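Local coordinates for cell division control protein Cdc48 (Mycobacterium smegmatis, PDB 5E7P) that probably binds and hydrolyses ATP as a Cdc48-type AAA ATPase with two AAA domains, and carries ADP in both of its nucleotide pockets, at residues E564-A578 / S609-V623. Residues are numbered along the deposited sequence; the frame is centred on the assembly and turned at random.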
loop_
_atom_site.group_PDB
_atom_site.type_symbol
_atom_site.label_atom_id
_atom_site.label_comp_id
_atom_site.label_asym_id
_atom_site.label_seq_id
_atom_site.Cartn_x
_atom_site.Cartn_y
_atom_site.Cartn_z
ATOM N N GLU A 564 -5.289 -23.687 8.828
ATOM C CA GLU A 564 -4.436 -23.980 9.971
ATOM C C GLU A 564 -2.983 -23.622 9.670
ATOM O O GLU A 564 -2.272 -23.097 10.528
ATOM C CB GLU A 564 -4.565 -25.455 10.365
ATOM C CG GLU A 564 -3.883 -25.826 11.674
ATOM C CD GLU A 564 -2.416 -26.175 11.497
ATOM O OE1 GLU A 564 -2.019 -26.521 10.362
ATOM O OE2 GLU A 564 -1.662 -26.099 12.494
ATOM N N LYS A 565 -2.547 -23.905 8.446
ATOM C CA LYS A 565 -1.185 -23.584 8.031
ATOM C C LYS A 565 -1.017 -22.090 7.771
ATOM O O LYS A 565 0.083 -21.553 7.888
ATOM C CB LYS A 565 -0.786 -24.397 6.797
ATOM C CG LYS A 565 -0.582 -25.875 7.081
ATOM C CD LYS A 565 -0.341 -26.665 5.803
ATOM C CE LYS A 565 -0.208 -28.151 6.091
ATOM N NZ LYS A 565 -0.047 -28.939 4.841
ATOM N N ALA A 566 -2.109 -21.422 7.420
ATOM C CA ALA A 566 -2.079 -19.981 7.213
ATOM C C ALA A 566 -1.805 -19.271 8.535
ATOM O O ALA A 566 -1.155 -18.227 8.566
ATOM C CB ALA A 566 -3.390 -19.500 6.610
ATOM N N VAL A 567 -2.310 -19.846 9.623
ATOM C CA VAL A 567 -2.092 -19.299 10.954
ATOM C C VAL A 567 -0.623 -19.397 11.339
ATOM O O VAL A 567 -0.001 -18.398 11.697
ATOM C CB VAL A 567 -2.943 -20.027 12.015
ATOM C CG1 VAL A 567 -2.487 -19.645 13.417
ATOM C CG2 VAL A 567 -4.418 -19.712 11.821
ATOM N N ARG A 568 -0.074 -20.606 11.261
ATOM C CA ARG A 568 1.327 -20.839 11.593
ATOM C C ARG A 568 2.246 -20.025 10.691
ATOM O O ARG A 568 3.274 -19.520 11.136
ATOM C CB ARG A 568 1.667 -22.330 11.502
ATOM C CG ARG A 568 0.970 -23.188 12.549
ATOM C CD ARG A 568 1.533 -24.603 12.602
ATOM N NE ARG A 568 1.251 -25.363 11.387
ATOM C CZ ARG A 568 2.177 -25.764 10.519
ATOM N NH1 ARG A 568 3.454 -25.481 10.730
ATOM N NH2 ARG A 568 1.822 -26.452 9.441
ATOM N N GLU A 569 1.861 -19.889 9.426
ATOM C CA GLU A 569 2.610 -19.081 8.473
ATOM C C GLU A 569 2.665 -17.624 8.917
ATOM O O GLU A 569 3.739 -17.023 8.986
ATOM C CB GLU A 569 1.969 -19.173 7.092
ATOM C CG GLU A 569 2.553 -18.220 6.072
ATOM C CD GLU A 569 1.791 -18.243 4.759
ATOM O OE1 GLU A 569 1.253 -19.311 4.398
ATOM O OE2 GLU A 569 1.720 -17.192 4.092
ATOM N N LEU A 570 1.495 -17.072 9.221
ATOM C CA LEU A 570 1.353 -15.684 9.647
ATOM C C LEU A 570 2.253 -15.349 10.837
ATOM O O LEU A 570 2.996 -14.368 10.809
ATOM C CB LEU A 570 -0.110 -15.404 9.997
ATOM C CG LEU A 570 -0.452 -14.109 10.735
ATOM C CD1 LEU A 570 -0.126 -12.897 9.883
ATOM C CD2 LEU A 570 -1.919 -14.110 11.126
ATOM N N PHE A 571 2.190 -16.177 11.873
ATOM C CA PHE A 571 2.974 -15.943 13.077
ATOM C C PHE A 571 4.462 -16.161 12.850
ATOM O O PHE A 571 5.285 -15.415 13.377
ATOM C CB PHE A 571 2.459 -16.798 14.237
ATOM C CG PHE A 571 1.202 -16.263 14.862
ATOM C CD1 PHE A 571 -0.040 -16.598 14.347
ATOM C CD2 PHE A 571 1.265 -15.405 15.951
ATOM C CE1 PHE A 571 -1.200 -16.094 14.915
ATOM C CE2 PHE A 571 0.111 -14.899 16.524
ATOM C CZ PHE A 571 -1.124 -15.245 16.005
ATOM N N ALA A 572 4.803 -17.174 12.054
ATOM C CA ALA A 572 6.200 -17.441 11.722
ATOM C C ALA A 572 6.813 -16.275 10.955
ATOM O O ALA A 572 7.988 -15.959 11.137
ATOM C CB ALA A 572 6.338 -18.735 10.922
ATOM N N ARG A 573 6.017 -15.639 10.100
ATOM C CA ARG A 573 6.487 -14.463 9.375
ATOM C C ARG A 573 6.669 -13.289 10.332
ATOM O O ARG A 573 7.578 -12.477 10.171
ATOM C CB ARG A 573 5.523 -14.069 8.254
ATOM C CG ARG A 573 6.116 -13.045 7.288
ATOM C CD ARG A 573 5.047 -12.263 6.536
ATOM N NE ARG A 573 4.059 -13.136 5.913
ATOM C CZ ARG A 573 2.790 -13.225 6.300
ATOM N NH1 ARG A 573 2.348 -12.482 7.304
ATOM N NH2 ARG A 573 1.962 -14.053 5.675
ATOM N N ALA A 574 5.795 -13.206 11.328
ATOM C CA ALA A 574 5.854 -12.128 12.304
ATOM C C ALA A 574 7.079 -12.281 13.197
ATOM O O ALA A 574 7.794 -11.312 13.457
ATOM C CB ALA A 574 4.579 -12.095 13.136
ATOM N N ARG A 575 7.318 -13.503 13.660
ATOM C CA ARG A 575 8.485 -13.792 14.487
ATOM C C ARG A 575 9.783 -13.474 13.750
ATOM O O ARG A 575 10.713 -12.912 14.329
ATOM C CB ARG A 575 8.483 -15.256 14.946
ATOM C CG ARG A 575 7.589 -15.533 16.146
ATOM C CD ARG A 575 7.763 -16.956 16.670
ATOM N NE ARG A 575 6.791 -17.885 16.095
ATOM C CZ ARG A 575 7.059 -18.749 15.120
ATOM N NH1 ARG A 575 8.278 -18.817 14.604
ATOM N NH2 ARG A 575 6.105 -19.551 14.665
ATOM N N ASP A 576 9.834 -13.826 12.468
ATOM C CA ASP A 576 11.037 -13.633 11.661
ATOM C C ASP A 576 11.231 -12.187 11.209
ATOM O O ASP A 576 12.310 -11.820 10.746
ATOM C CB ASP A 576 11.021 -14.562 10.440
ATOM C CG ASP A 576 11.149 -16.030 10.817
ATOM O OD1 ASP A 576 11.603 -16.325 11.943
ATOM O OD2 ASP A 576 10.805 -16.892 9.982
ATOM N N SER A 577 10.190 -11.371 11.345
ATOM C CA SER A 577 10.237 -9.993 10.861
ATOM C C SER A 577 10.238 -8.956 11.984
ATOM O O SER A 577 10.128 -7.761 11.718
ATOM C CB SER A 577 9.061 -9.720 9.920
ATOM O OG SER A 577 9.010 -10.677 8.878
ATOM N N ALA A 578 10.362 -9.421 13.226
ATOM C CA ALA A 578 10.335 -8.556 14.408
ATOM C C ALA A 578 11.249 -7.337 14.277
ATOM O O ALA A 578 12.341 -7.444 13.719
ATOM C CB ALA A 578 10.700 -9.357 15.644
ATOM N N SER A 609 -4.306 -24.361 16.961
ATOM C CA SER A 609 -3.069 -23.844 16.391
ATOM C C SER A 609 -2.887 -22.385 16.790
ATOM O O SER A 609 -1.774 -21.943 17.071
ATOM C CB SER A 609 -3.075 -23.977 14.867
ATOM O OG SER A 609 -1.857 -23.513 14.311
ATOM N N LEU A 610 -3.992 -21.647 16.816
ATOM C CA LEU A 610 -3.967 -20.241 17.200
ATOM C C LEU A 610 -3.499 -20.073 18.645
ATOM O O LEU A 610 -2.619 -19.259 18.932
ATOM C CB LEU A 610 -5.347 -19.612 17.009
ATOM C CG LEU A 610 -5.431 -18.101 17.210
ATOM C CD1 LEU A 610 -4.386 -17.403 16.357
ATOM C CD2 LEU A 610 -6.828 -17.598 16.873
ATOM N N LEU A 611 -4.085 -20.856 19.548
ATOM C CA LEU A 611 -3.693 -20.850 20.955
ATOM C C LEU A 611 -2.211 -21.173 21.102
ATOM O O LEU A 611 -1.506 -20.555 21.900
ATOM C CB LEU A 611 -4.527 -21.859 21.748
ATOM C CG LEU A 611 -6.030 -21.579 21.825
ATOM C CD1 LEU A 611 -6.762 -22.718 22.515
ATOM C CD2 LEU A 611 -6.280 -20.268 22.546
ATOM N N THR A 612 -1.749 -22.145 20.318
ATOM C CA THR A 612 -0.348 -22.544 20.321
ATOM C C THR A 612 0.551 -21.390 19.897
ATOM O O THR A 612 1.576 -21.129 20.526
ATOM C CB THR A 612 -0.100 -23.748 19.381
ATOM O OG1 THR A 612 -0.926 -24.849 19.781
ATOM C CG2 THR A 612 1.365 -24.171 19.420
ATOM N N GLU A 613 0.161 -20.700 18.829
ATOM C CA GLU A 613 0.937 -19.572 18.326
ATOM C C GLU A 613 0.921 -18.396 19.301
ATOM O O GLU A 613 1.939 -17.729 19.496
ATOM C CB GLU A 613 0.427 -19.134 16.951
ATOM C CG GLU A 613 0.596 -20.186 15.868
ATOM C CD GLU A 613 2.036 -20.640 15.717
ATOM O OE1 GLU A 613 2.333 -21.807 16.053
ATOM O OE2 GLU A 613 2.870 -19.832 15.256
ATOM N N LEU A 614 -0.233 -18.145 19.912
ATOM C CA LEU A 614 -0.354 -17.065 20.887
ATOM C C LEU A 614 0.554 -17.305 22.087
ATOM O O LEU A 614 1.099 -16.363 22.664
ATOM C CB LEU A 614 -1.803 -16.907 21.351
ATOM C CG LEU A 614 -2.786 -16.329 20.332
ATOM C CD1 LEU A 614 -4.182 -16.310 20.906
ATOM C CD2 LEU A 614 -2.369 -14.931 19.906
ATOM N N ASP A 615 0.720 -18.573 22.453
ATOM C CA ASP A 615 1.552 -18.930 23.595
ATOM C C ASP A 615 3.037 -18.820 23.273
ATOM O O ASP A 615 3.860 -18.646 24.169
ATOM C CB ASP A 615 1.207 -20.331 24.108
ATOM C CG ASP A 615 -0.178 -20.400 24.738
ATOM O OD1 ASP A 615 -0.781 -19.331 24.976
ATOM O OD2 ASP A 615 -0.660 -21.522 25.003
ATOM N N GLY A 616 3.377 -18.919 21.993
ATOM C CA GLY A 616 4.754 -18.755 21.564
ATOM C C GLY A 616 5.139 -17.292 21.452
ATOM O O GLY A 616 6.321 -16.945 21.471
ATOM N N ILE A 617 4.133 -16.430 21.337
ATOM C CA ILE A 617 4.347 -14.992 21.199
ATOM C C ILE A 617 4.454 -14.315 22.568
ATOM O O ILE A 617 5.153 -13.311 22.724
ATOM C CB ILE A 617 3.215 -14.346 20.356
ATOM C CG1 ILE A 617 3.272 -14.864 18.918
ATOM C CG2 ILE A 617 3.312 -12.825 20.357
ATOM C CD1 ILE A 617 4.602 -14.618 18.238
ATOM N N GLU A 618 3.772 -14.894 23.555
ATOM C CA GLU A 618 3.732 -14.366 24.921
ATOM C C GLU A 618 5.078 -13.906 25.502
ATOM O O GLU A 618 5.161 -12.804 26.031
ATOM C CB GLU A 618 3.035 -15.361 25.865
ATOM C CG GLU A 618 2.863 -14.873 27.298
ATOM C CD GLU A 618 4.042 -15.224 28.194
ATOM O OE1 GLU A 618 4.772 -16.189 27.871
ATOM O OE2 GLU A 618 4.240 -14.532 29.218
ATOM N N PRO A 619 6.138 -14.731 25.403
ATOM C CA PRO A 619 7.385 -14.272 26.028
ATOM C C PRO A 619 8.193 -13.282 25.182
ATOM O O PRO A 619 9.104 -12.641 25.707
ATOM C CB PRO A 619 8.175 -15.570 26.204
ATOM C CG PRO A 619 7.722 -16.421 25.075
ATOM C CD PRO A 619 6.262 -16.107 24.884
ATOM N N LEU A 620 7.868 -13.160 23.898
ATOM C CA LEU A 620 8.625 -12.286 23.003
ATOM C C LEU A 620 8.389 -10.811 23.313
ATOM O O LEU A 620 7.305 -10.427 23.751
ATOM C CB LEU A 620 8.274 -12.572 21.541
ATOM C CG LEU A 620 8.420 -14.018 21.061
ATOM C CD1 LEU A 620 8.140 -14.114 19.570
ATOM C CD2 LEU A 620 9.806 -14.554 21.393
ATOM N N ARG A 621 9.408 -9.990 23.078
ATOM C CA ARG A 621 9.326 -8.561 23.363
ATOM C C ARG A 621 9.148 -7.714 22.109
ATOM O O ARG A 621 8.692 -6.574 22.184
ATOM C CB ARG A 621 10.568 -8.096 24.126
ATOM C CG ARG A 621 10.693 -8.713 25.506
ATOM C CD ARG A 621 11.658 -7.938 26.389
ATOM N NE ARG A 621 11.557 -8.368 27.779
ATOM C CZ ARG A 621 10.778 -7.781 28.680
ATOM N NH1 ARG A 621 10.044 -6.731 28.336
ATOM N NH2 ARG A 621 10.741 -8.239 29.924
ATOM N N ASP A 622 9.508 -8.272 20.960
ATOM C CA ASP A 622 9.441 -7.538 19.704
ATOM C C ASP A 622 8.254 -7.964 18.840
ATOM O O ASP A 622 8.191 -7.646 17.656
ATOM C CB ASP A 622 10.753 -7.681 18.927
ATOM C CG ASP A 622 11.350 -9.076 19.034
ATOM O OD1 ASP A 622 10.645 -10.001 19.493
ATOM O OD2 ASP A 622 12.528 -9.249 18.653
ATOM N N VAL A 623 7.312 -8.689 19.436
ATOM C CA VAL A 623 6.099 -9.078 18.722
ATOM C C VAL A 623 4.859 -8.826 19.570
ATOM O O VAL A 623 4.752 -9.322 20.691
ATOM C CB VAL A 623 6.125 -10.566 18.297
ATOM C CG1 VAL A 623 4.832 -10.936 17.592
ATOM C CG2 VAL A 623 7.322 -10.856 17.402
HETATM O O HOH W 1 4.601 -18.112 17.635
#
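E564 OE2 accepts two hydrogen bonds, from S609 OG across the contact and from R568 NE one turn along its own helix, each 3.2 Å long. Both donors reach the oxygen from the same face of its carboxylate plane, the serine from well above it (40° out). E564 is poorly ordered, so this grip is probably modest. S609 is small enough to leave room for R568 to pass, with OG near its CG, while the hydroxyl meets the acid.

In the middle, helices 564-576 and 609-617 run nearly parallel, 11° apart with axes 9.5 Å from each other, and interlock knobs-into-holes. F571 enters the hole formed by L610, E613, L614 and I617, and E613 the one between V567, R568, F571 and R575. CB of E613 covers one face of the F571 ring in a CH-pi contact, 3.7 Å from the centroid, while I617 CG1 meets the ring edge 3.6 Å from CD2. Glutamate suits this boundary: its methylenes pack on the ring and V567, and the bend at chi2 (-56°) carries OE2 towards R575 NH2 for a salt bridge of 3.3 Å whose hydrogen bond is weak. A water bridges R575 NE and the backbone O of E613, with a further weak bond to OE2, and the aliphatic part of R575 lies against I617 and L620.

Beyond the helices, A578 CB packs against the carboxylate of D622, 3.5 Å from CG, and against V623, where the chain enters strand 623-629. F571 and A574 also touch V582 of strand 580-585, and L610 touches L584 of the same strand, so both helices pack on the parallel sheet, the alpha/beta layering of a P-loop AAA ATPase domain.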